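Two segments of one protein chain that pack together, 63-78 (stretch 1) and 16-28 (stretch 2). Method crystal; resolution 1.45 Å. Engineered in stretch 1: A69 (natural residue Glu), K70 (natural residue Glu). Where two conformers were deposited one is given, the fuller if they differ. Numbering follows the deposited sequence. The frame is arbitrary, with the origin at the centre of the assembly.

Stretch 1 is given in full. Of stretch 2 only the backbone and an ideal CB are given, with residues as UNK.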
ATOM      1  N   LYS A  63      15.723  -3.932   9.155  1.00 18.64           N
ATOM      2  CA  LYS A  63      16.052  -5.321   9.371  1.00 20.08           C
ATOM      3  C   LYS A  63      16.755  -5.860   8.079  1.00 20.07           C
ATOM      4  O   LYS A  63      17.775  -6.555   8.178  1.00 21.66           O
ATOM      5  CB  LYS A  63      14.830  -6.175   9.719  1.00 22.40           C
ATOM      6  CG  LYS A  63      14.215  -5.862  11.090  1.00 27.35           C
ATOM      7  CD  LYS A  63      15.188  -5.968  12.222  1.00 31.68           C
ATOM      8  CE  LYS A  63      14.526  -5.960  13.596  1.00 32.35           C
ATOM      9  NZ  LYS A  63      14.005  -7.355  14.036  1.00 27.87           N
ATOM     10  N   TYR A  64      16.170  -5.586   6.936  1.00 19.80           N
ATOM     11  CA  TYR A  64      16.672  -6.072   5.655  1.00 18.93           C
ATOM     12  C   TYR A  64      18.184  -5.820   5.499  1.00 19.89           C
ATOM     13  O   TYR A  64      18.970  -6.757   5.186  1.00 22.05           O
ATOM     14  CB  TYR A  64      15.917  -5.425   4.502  1.00 18.65           C
ATOM     15  CG  TYR A  64      16.498  -5.707   3.156  1.00 19.08           C
ATOM     16  CD1 TYR A  64      16.567  -6.996   2.665  1.00 21.19           C
ATOM     17  CD2 TYR A  64      16.882  -4.665   2.332  1.00 22.41           C
ATOM     18  CE1 TYR A  64      17.091  -7.254   1.399  1.00 23.37           C
ATOM     19  CE2 TYR A  64      17.412  -4.929   1.070  1.00 26.96           C
ATOM     20  CZ  TYR A  64      17.494  -6.216   0.607  1.00 25.07           C
ATOM     21  OH  TYR A  64      17.999  -6.491  -0.640  1.00 29.10           O
ATOM     22  N   ILE A  65      18.581  -4.545   5.698  1.00 21.02           N
ATOM     23  CA  ILE A  65      19.945  -4.104   5.415  1.00 23.41           C
ATOM     24  C   ILE A  65      21.014  -4.727   6.328  1.00 23.52           C
ATOM     25  O   ILE A  65      22.226  -4.724   6.034  1.00 29.02           O
ATOM     26  CB  ILE A  65      20.100  -2.566   5.394  1.00 23.65           C
ATOM     27  CG1 ILE A  65      19.855  -1.946   6.786  1.00 25.53           C
ATOM     28  CG2 ILE A  65      19.268  -1.956   4.271  1.00 27.30           C
ATOM     29  CD1 ILE A  65      20.080  -0.420   6.786  1.00 33.37           C
ATOM     30  N   THR A  66      20.535  -5.294   7.420  1.00 24.63           N
ATOM     31  CA  THR A  66      21.362  -5.989   8.370  1.00 27.16           C
ATOM     32  C   THR A  66      21.983  -7.284   7.771  1.00 29.31           C
ATOM     33  O   THR A  66      23.073  -7.743   8.229  1.00 34.20           O
ATOM     34  CB  THR A  66      20.351  -6.236   9.533  0.70 34.79           C
ATOM     35  OG1 THR A  66      20.694  -5.455  10.669  0.70 41.68           O
ATOM     36  CG2 THR A  66      20.031  -7.682   9.816  0.70 22.53           C
ATOM     37  N   ASN A  67      21.277  -7.877   6.795  1.00 24.10           N
ATOM     38  CA  ASN A  67      21.710  -9.161   6.157  1.00 28.54           C
ATOM     39  C   ASN A  67      20.935  -9.432   4.911  1.00 26.01           C
ATOM     40  O   ASN A  67      19.984 -10.182   4.899  1.00 26.85           O
ATOM     41  CB  ASN A  67      21.668 -10.347   7.147  1.00 31.02           C
ATOM     42  CG  ASN A  67      22.412 -11.591   6.628  1.00 35.05           C
ATOM     43  OD1 ASN A  67      22.638 -11.763   5.424  1.00 35.99           O
ATOM     44  ND2 ASN A  67      22.805 -12.461   7.562  1.00 40.63           N
ATOM     45  N   LYS A  68      21.290  -8.740   3.846  1.00 27.79           N
ATOM     46  CA  LYS A  68      20.441  -8.781   2.663  1.00 25.52           C
ATOM     47  C   LYS A  68      20.299 -10.183   2.037  1.00 28.91           C
ATOM     48  O   LYS A  68      19.252 -10.504   1.454  1.00 31.54           O
ATOM     49  CB  LYS A  68      20.908  -7.750   1.612  1.00 32.01           C
ATOM     50  CG  LYS A  68      20.787  -6.306   2.023  1.00 34.04           C
ATOM     51  CD  LYS A  68      21.204  -5.411   0.849  1.00 41.08           C
ATOM     52  CE  LYS A  68      21.865  -4.234   1.379  1.00 45.47           C
ATOM     53  NZ  LYS A  68      22.594  -3.448   0.341  1.00 36.86           N
ATOM     54  N   ALA A  69      21.381 -10.966   2.080  1.00 33.47           N
ATOM     55  CA  ALA A  69      21.405 -12.325   1.567  1.00 35.69           C
ATOM     56  C   ALA A  69      20.438 -13.216   2.321  1.00 31.55           C
ATOM     57  O   ALA A  69      19.830 -14.101   1.747  1.00 32.81           O
ATOM     58  CB  ALA A  69      22.844 -12.919   1.648  1.00 38.29           C
ATOM     59  N   LYS A  70      20.376 -13.022   3.621  1.00 30.37           N
ATOM     60  CA  LYS A  70      19.465 -13.742   4.460  1.00 29.15           C
ATOM     61  C   LYS A  70      18.020 -13.293   4.285  1.00 27.10           C
ATOM     62  O   LYS A  70      17.112 -14.102   4.405  1.00 31.99           O
ATOM     63  CB  LYS A  70      19.905 -13.622   5.911  1.00 30.86           C
ATOM     64  CG  LYS A  70      19.067 -14.422   6.872  1.00 35.19           C
ATOM     65  CD  LYS A  70      19.619 -14.274   8.280  1.00 45.03           C
ATOM     66  CE  LYS A  70      19.083 -15.356   9.226  1.00 57.32           C
ATOM     67  NZ  LYS A  70      19.064 -16.737   8.636  1.00 64.24           N
ATOM     68  N   PHE A  71      17.820 -12.020   3.991  1.00 22.42           N
ATOM     69  CA  PHE A  71      16.481 -11.399   4.076  1.00 23.46           C
ATOM     70  C   PHE A  71      15.955 -10.984   2.695  1.00 23.23           C
ATOM     71  O   PHE A  71      15.349  -9.928   2.523  1.00 22.17           O
ATOM     72  CB  PHE A  71      16.568 -10.189   5.048  1.00 19.86           C
ATOM     73  CG  PHE A  71      16.856 -10.584   6.472  1.00 21.46           C
ATOM     74  CD1 PHE A  71      16.221 -11.685   7.059  1.00 23.28           C
ATOM     75  CD2 PHE A  71      17.696  -9.818   7.231  1.00 25.21           C
ATOM     76  CE1 PHE A  71      16.471 -11.979   8.343  1.00 25.95           C
ATOM     77  CE2 PHE A  71      17.946 -10.109   8.533  1.00 26.06           C
ATOM     78  CZ  PHE A  71      17.320 -11.174   9.113  1.00 27.32           C
ATOM     79  N   THR A  72      16.172 -11.854   1.720  1.00 22.31           N
ATOM     80  CA  THR A  72      15.790 -11.598   0.357  1.00 23.77           C
ATOM     81  C   THR A  72      14.287 -11.490   0.110  1.00 22.77           C
ATOM     82  O   THR A  72      13.857 -10.842  -0.863  1.00 22.86           O
ATOM     83  CB  THR A  72      16.321 -12.686  -0.603  1.00 27.31           C
ATOM     84  OG1 THR A  72      15.840 -13.955  -0.175  1.00 30.99           O
ATOM     85  CG2 THR A  72      17.891 -12.682  -0.637  1.00 31.81           C
ATOM     86  N   THR A  73      13.504 -12.015   1.056  1.00 20.92           N
ATOM     87  CA  THR A  73      12.089 -11.943   0.968  1.00 18.42           C
ATOM     88  C   THR A  73      11.453 -11.472   2.267  1.00 17.42           C
ATOM     89  O   THR A  73      12.022 -11.566   3.345  1.00 18.72           O
ATOM     90  CB  THR A  73      11.457 -13.271   0.579  1.00 18.37           C
ATOM     91  OG1 THR A  73      11.640 -14.180   1.653  1.00 18.89           O
ATOM     92  CG2 THR A  73      12.059 -13.827  -0.720  1.00 19.97           C
ATOM     93  N   LEU A  74      10.228 -10.993   2.134  1.00 16.74           N
ATOM     94  CA  LEU A  74       9.453 -10.593   3.314  1.00 17.90           C
ATOM     95  C   LEU A  74       9.285 -11.764   4.272  1.00 18.02           C
ATOM     96  O   LEU A  74       9.335 -11.590   5.517  1.00 17.61           O
ATOM     97  CB  LEU A  74       8.120 -10.014   2.892  1.00 16.09           C
ATOM     98  CG  LEU A  74       8.032  -8.760   1.988  1.00 15.68           C
ATOM     99  CD1 LEU A  74       6.597  -8.397   1.603  1.00 18.05           C
ATOM    100  CD2 LEU A  74       8.815  -7.589   2.573  1.00 18.72           C
ATOM    101  N   GLN A  75       8.973 -12.925   3.728  1.00 17.50           N
ATOM    102  CA  GLN A  75       8.763 -14.091   4.556  1.00 17.01           C
ATOM    103  C   GLN A  75       9.997 -14.479   5.385  1.00 18.73           C
ATOM    104  O   GLN A  75       9.916 -14.836   6.550  1.00 21.32           O
ATOM    105  CB  GLN A  75       8.255 -15.285   3.779  1.00 19.84           C
ATOM    106  CG  GLN A  75       6.906 -15.083   3.090  1.00 19.39           C
ATOM    107  CD  GLN A  75       6.995 -14.651   1.611  1.00 16.78           C
ATOM    108  OE1 GLN A  75       7.844 -13.808   1.230  1.00 19.56           O
ATOM    109  NE2 GLN A  75       6.136 -15.265   0.789  1.00 20.03           N
ATOM    110  N   LYS A  76      11.191 -14.348   4.764  1.00 18.04           N
ATOM    111  CA  LYS A  76      12.436 -14.611   5.463  1.00 19.40           C
ATOM    112  C   LYS A  76      12.636 -13.675   6.632  1.00 20.26           C
ATOM    113  O   LYS A  76      13.101 -14.099   7.701  1.00 22.46           O
ATOM    114  CB  LYS A  76      13.607 -14.598   4.502  1.00 19.58           C
ATOM    115  CG  LYS A  76      13.641 -15.826   3.577  1.00 23.72           C
ATOM    116  CD  LYS A  76      14.763 -15.685   2.548  1.00 28.17           C
ATOM    117  CE  LYS A  76      14.900 -16.864   1.626  1.00 37.25           C
ATOM    118  NZ  LYS A  76      15.437 -18.064   2.315  1.00 46.31           N
ATOM    119  N   ILE A  77      12.255 -12.409   6.471  1.00 19.15           N
ATOM    120  CA  ILE A  77      12.344 -11.470   7.576  1.00 17.11           C
ATOM    121  C   ILE A  77      11.368 -11.853   8.706  1.00 17.79           C
ATOM    122  O   ILE A  77      11.780 -11.937   9.870  1.00 19.12           O
ATOM    123  CB  ILE A  77      12.079 -10.016   7.113  1.00 17.28           C
ATOM    124  CG1 ILE A  77      13.178  -9.563   6.103  1.00 16.66           C
ATOM    125  CG2 ILE A  77      11.994  -9.081   8.339  1.00 19.61           C
ATOM    126  CD1 ILE A  77      12.987  -8.264   5.366  1.00 19.39           C
ATOM    127  N   VAL A  78      10.108 -12.062   8.366  1.00 17.45           N
ATOM    128  CA  VAL A  78       9.083 -12.356   9.363  1.00 16.78           C
ATOM    129  C   VAL A  78       9.413 -13.658  10.085  1.00 17.69           C
ATOM    130  O   VAL A  78       9.370 -13.720  11.347  1.00 19.68           O
ATOM    131  CB  VAL A  78       7.692 -12.389   8.741  1.00 16.83           C
ATOM    132  CG1 VAL A  78       6.656 -12.898   9.767  1.00 20.36           C
ATOM    133  CG2 VAL A  78       7.310 -10.995   8.255  1.00 18.68           C
ATOM    134  N   UNK A  16       7.821 -13.421  -8.051  1.00 28.35           N
ATOM    135  CA  UNK A  16       8.022 -14.153  -6.877  1.00 28.39           C
ATOM    136  C   UNK A  16       9.199 -15.125  -6.979  1.00 26.78           C
ATOM    137  O   UNK A  16       9.488 -15.688  -8.036  1.00 30.69           O
ATOM    138  CB  UNK A  16       6.731 -14.895  -6.527  1.00 28.39           C
ATOM    139  N   UNK A  17       9.837 -15.304  -5.837  1.00 25.08           N
ATOM    140  CA  UNK A  17      10.971 -16.253  -5.689  1.00 26.97           C
ATOM    141  C   UNK A  17      10.441 -17.640  -5.251  1.00 29.38           C
ATOM    142  O   UNK A  17       9.215 -17.867  -5.210  1.00 32.45           O
ATOM    143  CB  UNK A  17      11.985 -15.727  -4.671  1.00 26.97           C
ATOM    144  N   UNK A  18      11.359 -18.582  -5.002  1.00 32.56           N
ATOM    145  CA  UNK A  18      11.026 -19.909  -4.477  1.00 33.24           C
ATOM    146  C   UNK A  18      10.034 -19.774  -3.292  1.00 28.45           C
ATOM    147  O   UNK A  18      10.098 -18.859  -2.497  1.00 29.00           O
ATOM    148  CB  UNK A  18      12.295 -20.642  -4.038  1.00 33.24           C
ATOM    149  N   UNK A  19       9.096 -20.716  -3.221  1.00 30.07           N
ATOM    150  CA  UNK A  19       8.105 -20.791  -2.198  1.00 33.97           C
ATOM    151  C   UNK A  19       7.264 -19.487  -2.043  1.00 30.90           C
ATOM    152  O   UNK A  19       7.008 -19.047  -0.930  1.00 29.13           O
ATOM    153  CB  UNK A  19       8.798 -21.135  -0.878  1.00 33.97           C
ATOM    154  N   UNK A  20       6.862 -18.892  -3.170  1.00 25.52           N
ATOM    155  CA  UNK A  20       6.063 -17.653  -3.253  1.00 24.07           C
ATOM    156  C   UNK A  20       6.728 -16.490  -2.535  1.00 21.65           C
ATOM    157  O   UNK A  20       6.066 -15.582  -2.027  1.00 21.54           O
ATOM    158  CB  UNK A  20       4.669 -17.881  -2.664  1.00 24.07           C
ATOM    159  N   UNK A  21       8.063 -16.503  -2.462  1.00 24.71           N
ATOM    160  CA  UNK A  21       8.776 -15.453  -1.759  1.00 21.77           C
ATOM    161  C   UNK A  21       8.626 -14.090  -2.400  1.00 21.04           C
ATOM    162  O   UNK A  21       8.880 -13.952  -3.591  1.00 22.92           O
ATOM    163  CB  UNK A  21      10.261 -15.810  -1.668  1.00 21.77           C
ATOM    164  N   UNK A  22       8.250 -13.076  -1.603  1.00 17.57           N
ATOM    165  CA  UNK A  22       8.052 -11.720  -2.126  1.00 18.23           C
ATOM    166  C   UNK A  22       9.368 -10.986  -1.892  1.00 17.95           C
ATOM    167  O   UNK A  22       9.768 -10.732  -0.759  1.00 17.42           O
ATOM    168  CB  UNK A  22       6.875 -11.007  -1.457  1.00 18.23           C
ATOM    169  N   UNK A  23      10.035 -10.596  -3.001  1.00 18.58           N
ATOM    170  CA  UNK A  23      11.330  -9.890  -2.874  1.00 18.47           C
ATOM    171  C   UNK A  23      11.172  -8.605  -2.031  1.00 17.03           C
ATOM    172  O   UNK A  23      10.312  -7.735  -2.342  1.00 18.05           O
ATOM    173  CB  UNK A  23      11.885  -9.545  -4.257  1.00 18.47           C
ATOM    174  N   UNK A  24      12.078  -8.419  -1.072  1.00 19.65           N
ATOM    175  CA  UNK A  24      11.928  -7.313  -0.118  1.00 18.48           C
ATOM    176  C   UNK A  24      12.050  -5.926  -0.752  1.00 18.60           C
ATOM    177  O   UNK A  24      11.178  -5.110  -0.540  1.00 17.46           O
ATOM    178  CB  UNK A  24      12.977  -7.450   0.988  1.00 18.48           C
ATOM    179  N   UNK A  25      13.147  -5.654  -1.489  1.00 20.13           N
ATOM    180  CA  UNK A  25      13.359  -4.288  -2.014  1.00 20.53           C
ATOM    181  C   UNK A  25      12.268  -3.882  -2.967  1.00 19.72           C
ATOM    182  O   UNK A  25      11.764  -2.762  -2.909  1.00 20.60           O
ATOM    183  CB  UNK A  25      14.712  -4.182  -2.720  1.00 20.53           C
ATOM    184  N   UNK A  26      11.914  -4.762  -3.894  1.00 21.31           N
ATOM    185  CA  UNK A  26      10.889  -4.420  -4.881  1.00 19.42           C
ATOM    186  C   UNK A  26       9.533  -4.132  -4.242  1.00 17.88           C
ATOM    187  O   UNK A  26       8.829  -3.195  -4.627  1.00 18.61           O
ATOM    188  CB  UNK A  26      10.745  -5.555  -5.896  1.00 19.42           C
ATOM    189  N   UNK A  27       9.150  -4.937  -3.264  1.00 19.47           N
ATOM    190  CA  UNK A  27       7.920  -4.702  -2.537  1.00 16.14           C
ATOM    191  C   UNK A  27       7.916  -3.333  -1.875  1.00 14.77           C
ATOM    192  O   UNK A  27       6.935  -2.602  -1.948  1.00 19.03           O
ATOM    193  CB  UNK A  27       7.710  -5.796  -1.488  1.00 16.14           C
ATOM    194  N   UNK A  28       8.998  -3.013  -1.154  1.00 16.60           N
ATOM    195  CA  UNK A  28       9.069  -1.759  -0.423  1.00 16.89           C
ATOM    196  C   UNK A  28       9.044  -0.576  -1.413  1.00 17.67           C
ATOM    197  O   UNK A  28       8.491   0.488  -1.118  1.00 19.44           O
ATOM    198  CB  UNK A  28      10.328  -1.717   0.445  1.00 16.89           C
TER

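At position 16 the ideal CB has nothing of stretch 1 within 5.5 Å; it is L16. At 17 the CA-to-CB bond points toward stretch 1 and the ideal CB lies 4.4 Å from T73 CG2. A methyl invites apolar company, and several aliphatic side chains would do. The residue is L17, whose CD1 comes 3.7 Å from T73 CG2.

At 18 and 19 the ideal CB has nothing of stretch 1 within 5.5 Å. Position 19 has a positive phi (55°). Position 20 also has a positive phi (57°); glycine, Asn or Asp tolerate this best. The residues are E18, D19 and S20. The backbone matters more at 20, where Q75 NE2 donates to S20 O at 2.8 Å.

Position 21 has ordinary angles (-65°/129°), so the backbone does not demand glycine. Space does: an ideal CB would sit 2.8 Å from T73 CG2, a clash. G21 fits, its CA 3.8 Å from T73 CG2.

At 22 the backbone is extended and doubly engaged: its N donates to Q75 OE1 (3.0 Å) and its O accepts from L74 N (2.9 Å). The ideal CB is 4.0 Å from L74 CD1, favouring Val, Ile or Leu. I22 places CG2 3.6 Å from L74 CD1.

The CB at 23 points away, and the nitrogen has no hydrogen bond to stretch 1. With phi at -58° directly before a helix, proline is well suited, though others would fit. P23 forms a single backbone bridge with T73, and its CA approaches T72 O at 3.4 Å.

Position 24 starts the helix, its N donating to T72 O (3.0 Å). The ideal CB is 3.8 Å from F71 O and 4.0 Å from Y64 CD1: an acceptor beside an aromatic ring. A small side chain combining a donor with an apolar part suits, so Ser is possible and Thr better. T24 OG1 donates to F71 O at 2.9 Å, while CG2 lies over one face of the Y64 ring, 4.1 Å from its centroid, and 3.8 Å from I77 CD1.

At 25 the ideal CB is 4.5 Å from Y64 OH, a possible donor, so a longer acceptor such as Glu or Gln could reach it. E25 OE2 accepts from Y64 OH at 2.6 Å.

Position 26 is out of reach: A26. At 27 CB points toward L74 CD1, 4.2 Å off, and large apolar residues fit. F27 receives L74 CD1 over one ring face, 3.6 Å from the centroid. Position 28 is L28.

Stretch 2, residues 16-28: LLEDSGIPTEAFL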
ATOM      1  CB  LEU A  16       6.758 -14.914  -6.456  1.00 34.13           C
ATOM      2  CG  LEU A  16       5.511 -14.053  -6.220  1.00 28.43           C
ATOM      3  CD1 LEU A  16       4.338 -14.983  -5.821  1.00 38.34           C
ATOM      4  CD2 LEU A  16       5.770 -12.976  -5.169  1.00 37.38           C
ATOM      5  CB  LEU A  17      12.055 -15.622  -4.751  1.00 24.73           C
ATOM      6  CG  LEU A  17      12.598 -14.256  -5.201  1.00 26.78           C
ATOM      7  CD1 LEU A  17      13.540 -13.706  -4.157  1.00 29.50           C
ATOM      8  CD2 LEU A  17      13.338 -14.340  -6.568  1.00 32.23           C
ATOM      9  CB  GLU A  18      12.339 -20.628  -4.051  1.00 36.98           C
ATOM     10  CG  GLU A  18      12.214 -21.934  -3.288  1.00 48.98           C
ATOM     11  CD  GLU A  18      13.589 -22.573  -3.018  1.00 65.42           C
ATOM     12  OE1 GLU A  18      14.610 -21.957  -3.369  1.00 63.83           O
ATOM     13  OE2 GLU A  18      13.669 -23.691  -2.454  1.00 78.35           O
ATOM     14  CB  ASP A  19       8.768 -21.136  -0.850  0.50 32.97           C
ATOM     15  CG  ASP A  19       9.373 -22.534  -0.812  0.50 34.11           C
ATOM     16  OD1 ASP A  19       8.904 -23.435  -1.545  0.50 39.25           O
ATOM     17  OD2 ASP A  19      10.314 -22.748  -0.008  0.50 45.74           O
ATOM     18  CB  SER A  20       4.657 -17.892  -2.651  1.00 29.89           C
ATOM     19  OG  SER A  20       3.976 -18.909  -3.352  1.00 34.90           O
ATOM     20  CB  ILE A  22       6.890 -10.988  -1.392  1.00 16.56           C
ATOM     21  CG1 ILE A  22       5.566 -11.826  -1.506  1.00 17.73           C
ATOM     22  CG2 ILE A  22       6.812  -9.529  -1.838  1.00 17.47           C
ATOM     23  CD1 ILE A  22       4.430 -11.416  -0.549  1.00 20.49           C
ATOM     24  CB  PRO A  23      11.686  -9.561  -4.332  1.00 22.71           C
ATOM     25  CG  PRO A  23      10.949 -10.538  -5.138  1.00 27.30           C
ATOM     26  CD  PRO A  23       9.666 -10.795  -4.419  1.00 20.32           C
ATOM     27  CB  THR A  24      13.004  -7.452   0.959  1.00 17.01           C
ATOM     28  OG1 THR A  24      12.857  -8.772   1.555  1.00 18.12           O
ATOM     29  CG2 THR A  24      12.905  -6.347   2.042  1.00 20.17           C
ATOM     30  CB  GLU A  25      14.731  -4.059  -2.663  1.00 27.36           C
ATOM     31  CG  GLU A  25      15.957  -4.412  -1.843  1.00 33.41           C
ATOM     32  CD  GLU A  25      17.291  -3.946  -2.545  1.00 38.98           C
ATOM     33  OE1 GLU A  25      17.250  -3.182  -3.569  1.00 42.43           O
ATOM     34  OE2 GLU A  25      18.392  -4.397  -2.099  1.00 38.34           O
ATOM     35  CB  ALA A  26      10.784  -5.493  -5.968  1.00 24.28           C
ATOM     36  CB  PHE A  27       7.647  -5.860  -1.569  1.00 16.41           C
ATOM     37  CG  PHE A  27       6.327  -5.718  -0.856  1.00 18.58           C
ATOM     38  CD1 PHE A  27       5.192  -6.280  -1.424  1.00 22.34           C
ATOM     39  CD2 PHE A  27       6.215  -5.071   0.338  1.00 22.53           C
ATOM     40  CE1 PHE A  27       3.982  -6.182  -0.812  1.00 27.03           C
ATOM     41  CE2 PHE A  27       4.979  -4.995   0.998  1.00 24.61           C
ATOM     42  CZ  PHE A  27       3.886  -5.539   0.405  1.00 25.35           C
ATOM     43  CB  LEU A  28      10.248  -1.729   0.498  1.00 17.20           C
ATOM     44  CG  LEU A  28      10.208  -2.746   1.671  1.00 17.36           C
ATOM     45  CD1 LEU A  28      11.496  -2.605   2.474  1.00 20.37           C
ATOM     46  CD2 LEU A  28       8.999  -2.517   2.569  1.00 20.25           C
TER
HETATM   47  O   HOH W   1      15.203  -7.570  -2.371  1.00 35.23           O
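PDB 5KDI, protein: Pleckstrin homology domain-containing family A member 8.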